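Local coordinates for protein ribonucleoside triphosphate reductase (PDB 1L1L) that reduces ribonucleoside triphosphates to their deoxy forms as a monomeric, allosterically regulated class II ribonucleotide reductase dependent on cobalamin (vitamin B12), at residues D63-D68 with S533-C538. Numbering follows the deposited sequence.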
ATOM      1  N   ASP A  63      19.016  -9.086 -11.033  1.00 37.43           N
ATOM      2  CA  ASP A  63      18.942  -9.902 -12.244  1.00 38.39           C
ATOM      3  C   ASP A  63      19.614 -11.237 -11.923  1.00 38.43           C
ATOM      4  O   ASP A  63      20.771 -11.281 -11.512  1.00 39.03           O
ATOM      5  CB  ASP A  63      19.647  -9.215 -13.424  1.00 38.09           C
ATOM      6  CG  ASP A  63      19.399  -9.933 -14.745  1.00 37.22           C
ATOM      7  OD1 ASP A  63      19.715 -11.138 -14.833  1.00 38.06           O
ATOM      8  OD2 ASP A  63      18.882  -9.302 -15.688  1.00 36.80           O
ATOM      9  N   PRO A  64      18.883 -12.344 -12.096  1.00 39.22           N
ATOM     10  CA  PRO A  64      19.391 -13.690 -11.817  1.00 40.16           C
ATOM     11  C   PRO A  64      20.617 -14.132 -12.628  1.00 41.10           C
ATOM     12  O   PRO A  64      21.408 -14.945 -12.156  1.00 41.78           O
ATOM     13  CB  PRO A  64      18.173 -14.568 -12.080  1.00 39.04           C
ATOM     14  CG  PRO A  64      17.500 -13.855 -13.199  1.00 39.22           C
ATOM     15  CD  PRO A  64      17.568 -12.410 -12.762  1.00 38.97           C
ATOM     16  N   ARG A  65      20.760 -13.605 -13.841  1.00 42.14           N
ATOM     17  CA  ARG A  65      21.890 -13.964 -14.696  1.00 43.24           C
ATOM     18  C   ARG A  65      23.207 -13.586 -14.031  1.00 44.47           C
ATOM     19  O   ARG A  65      24.218 -14.261 -14.212  1.00 44.60           O
ATOM     20  CB  ARG A  65      21.763 -13.267 -16.052  1.00 42.56           C
ATOM     21  CG  ARG A  65      20.689 -13.850 -16.939  1.00 42.24           C
ATOM     22  CD  ARG A  65      20.511 -13.025 -18.192  1.00 42.61           C
ATOM     23  NE  ARG A  65      20.041 -11.673 -17.901  1.00 42.81           N
ATOM     24  CZ  ARG A  65      19.849 -10.738 -18.825  1.00 42.48           C
ATOM     25  NH1 ARG A  65      20.089 -11.004 -20.103  1.00 42.36           N
ATOM     26  NH2 ARG A  65      19.410  -9.539 -18.479  1.00 42.21           N
ATOM     27  N   LEU A  66      23.185 -12.505 -13.254  1.00 45.49           N
ATOM     28  CA  LEU A  66      24.376 -12.038 -12.551  1.00 47.09           C
ATOM     29  C   LEU A  66      24.831 -13.051 -11.503  1.00 48.34           C
ATOM     30  O   LEU A  66      25.851 -12.859 -10.842  1.00 48.43           O
ATOM     31  CB  LEU A  66      24.100 -10.695 -11.867  1.00 46.54           C
ATOM     32  CG  LEU A  66      23.855  -9.469 -12.748  1.00 47.22           C
ATOM     33  CD1 LEU A  66      23.385  -8.302 -11.872  1.00 46.65           C
ATOM     34  CD2 LEU A  66      25.132  -9.107 -13.502  1.00 46.66           C
ATOM     35  N   GLN A  67      24.065 -14.123 -11.347  1.00 50.42           N
ATOM     36  CA  GLN A  67      24.394 -15.157 -10.376  1.00 52.46           C
ATOM     37  C   GLN A  67      25.203 -16.283 -11.011  1.00 53.18           C
ATOM     38  O   GLN A  67      25.843 -17.073 -10.316  1.00 53.27           O
ATOM     39  CB  GLN A  67      23.111 -15.731  -9.777  1.00 53.81           C
ATOM     40  CG  GLN A  67      22.203 -14.683  -9.152  1.00 55.50           C
ATOM     41  CD  GLN A  67      22.902 -13.883  -8.071  1.00 56.46           C
ATOM     42  OE1 GLN A  67      23.420 -14.444  -7.107  1.00 57.36           O
ATOM     43  NE2 GLN A  67      22.917 -12.563  -8.225  1.00 57.16           N
ATOM     44  N   ASP A  68      25.174 -16.345 -12.338  1.00 54.03           N
ATOM     45  CA  ASP A  68      25.877 -17.385 -13.083  1.00 54.91           C
ATOM     46  C   ASP A  68      27.024 -16.839 -13.938  1.00 54.19           C
ATOM     47  O   ASP A  68      26.854 -16.616 -15.140  1.00 53.79           O
ATOM     48  CB  ASP A  68      24.878 -18.116 -13.976  1.00 56.67           C
ATOM     49  CG  ASP A  68      23.657 -18.586 -13.211  1.00 58.67           C
ATOM     50  OD1 ASP A  68      23.811 -19.470 -12.337  1.00 59.80           O
ATOM     51  OD2 ASP A  68      22.547 -18.066 -13.477  1.00 59.55           O
ATOM     52  N   SER A 533      11.332 -12.093 -20.436  1.00 40.68           N
ATOM     53  CA  SER A 533      11.004 -13.405 -19.892  1.00 41.72           C
ATOM     54  C   SER A 533      11.819 -14.447 -20.655  1.00 42.11           C
ATOM     55  O   SER A 533      12.317 -15.407 -20.079  1.00 41.67           O
ATOM     56  CB  SER A 533       9.505 -13.681 -20.044  1.00 41.53           C
ATOM     57  OG  SER A 533       8.752 -12.745 -19.293  1.00 41.10           O
ATOM     58  N   LYS A 534      11.954 -14.238 -21.959  1.00 43.15           N
ATOM     59  CA  LYS A 534      12.727 -15.142 -22.799  1.00 44.10           C
ATOM     60  C   LYS A 534      14.184 -15.134 -22.331  1.00 44.01           C
ATOM     61  O   LYS A 534      14.741 -16.173 -21.973  1.00 43.79           O
ATOM     62  CB  LYS A 534      12.639 -14.692 -24.262  1.00 45.51           C
ATOM     63  CG  LYS A 534      13.582 -15.435 -25.209  1.00 48.02           C
ATOM     64  CD  LYS A 534      13.393 -16.939 -25.089  1.00 50.13           C
ATOM     65  CE  LYS A 534      14.342 -17.719 -25.990  1.00 50.95           C
ATOM     66  NZ  LYS A 534      14.175 -19.183 -25.765  1.00 51.73           N
ATOM     67  N   THR A 535      14.786 -13.949 -22.321  1.00 43.59           N
ATOM     68  CA  THR A 535      16.173 -13.779 -21.906  1.00 43.19           C
ATOM     69  C   THR A 535      16.487 -14.437 -20.564  1.00 43.07           C
ATOM     70  O   THR A 535      17.508 -15.108 -20.415  1.00 42.99           O
ATOM     71  CB  THR A 535      16.531 -12.286 -21.794  1.00 43.14           C
ATOM     72  OG1 THR A 535      16.464 -11.671 -23.085  1.00 43.98           O
ATOM     73  CG2 THR A 535      17.910 -12.126 -21.232  1.00 42.51           C
ATOM     74  N   LEU A 536      15.612 -14.229 -19.585  1.00 42.34           N
ATOM     75  CA  LEU A 536      15.809 -14.792 -18.257  1.00 42.19           C
ATOM     76  C   LEU A 536      15.384 -16.251 -18.178  1.00 41.83           C
ATOM     77  O   LEU A 536      15.862 -17.001 -17.325  1.00 41.82           O
ATOM     78  CB  LEU A 536      15.026 -13.980 -17.224  1.00 42.10           C
ATOM     79  CG  LEU A 536      15.481 -12.536 -17.045  1.00 42.15           C
ATOM     80  CD1 LEU A 536      14.664 -11.886 -15.937  1.00 42.20           C
ATOM     81  CD2 LEU A 536      16.961 -12.511 -16.698  1.00 42.58           C
ATOM     82  N   GLY A 537      14.480 -16.641 -19.066  1.00 41.84           N
ATOM     83  CA  GLY A 537      14.000 -18.010 -19.079  1.00 41.62           C
ATOM     84  C   GLY A 537      12.955 -18.313 -18.019  1.00 41.20           C
ATOM     85  O   GLY A 537      12.808 -19.465 -17.611  1.00 42.06           O
ATOM     86  N   CYS A 538      12.227 -17.293 -17.569  1.00 40.46           N
ATOM     87  CA  CYS A 538      11.187 -17.482 -16.549  1.00 39.72           C
ATOM     88  C   CYS A 538       9.816 -17.344 -17.193  1.00 39.31           C
ATOM     89  O   CYS A 538       9.709 -17.108 -18.392  1.00 39.45           O
ATOM     90  CB  CYS A 538      11.311 -16.422 -15.456  1.00 39.29           C
ATOM     91  SG  CYS A 538      10.866 -14.758 -16.036  1.00 39.84           S
TER
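An Asx turn opening the 3-10 segment 64-67 packs against the C-terminal end of helix 512-536, with Leu536 set against Pro64 and the Asp63–Arg65 ion pair. One methyl of Leu536 does most of the touching: CD2 lies 3.8 Å from Pro64 CG, 3.6 Å from Asp63 OD1 and 3.4 Å from Arg65 NE, meeting the guanidinium obliquely. Thr535 CG2 lies over one guanidinium face, though it is modelled too close to Arg65 NH1 and its exact place is doubtful. No hydrogen bond crosses between 63-68 and 533-538. Asp63 and Arg65 pair with each other within the turn, and Tyr532 OH of the same helix 512-536 adds a hydrogen bond to Asp63 OD2. Asp63 OD1 takes the backbone N of Arg65 at 2.9 Å and also a nearly straight hydrogen bond from Arg65 NE (3.1 Å, N-H...O 171°). Arg65 NH2 completes a side-on, two-nitrogen salt bridge to Asp63 OD2 at 2.9 Å, and the bend of the arginine chain at CG-CD (chi3 -64°) folds the guanidinium back onto the carboxylate. Two bonds to one carboxylate should limit rotation of the guanidinium and probably favour the ionised pair. Phe452 touches both Pro64 and Leu536. Gly537, with positive phi, is the C-prime residue of the Schellman motif that ends the helix. The surface contact sets an Asx turn against a Schellman-capped helix end.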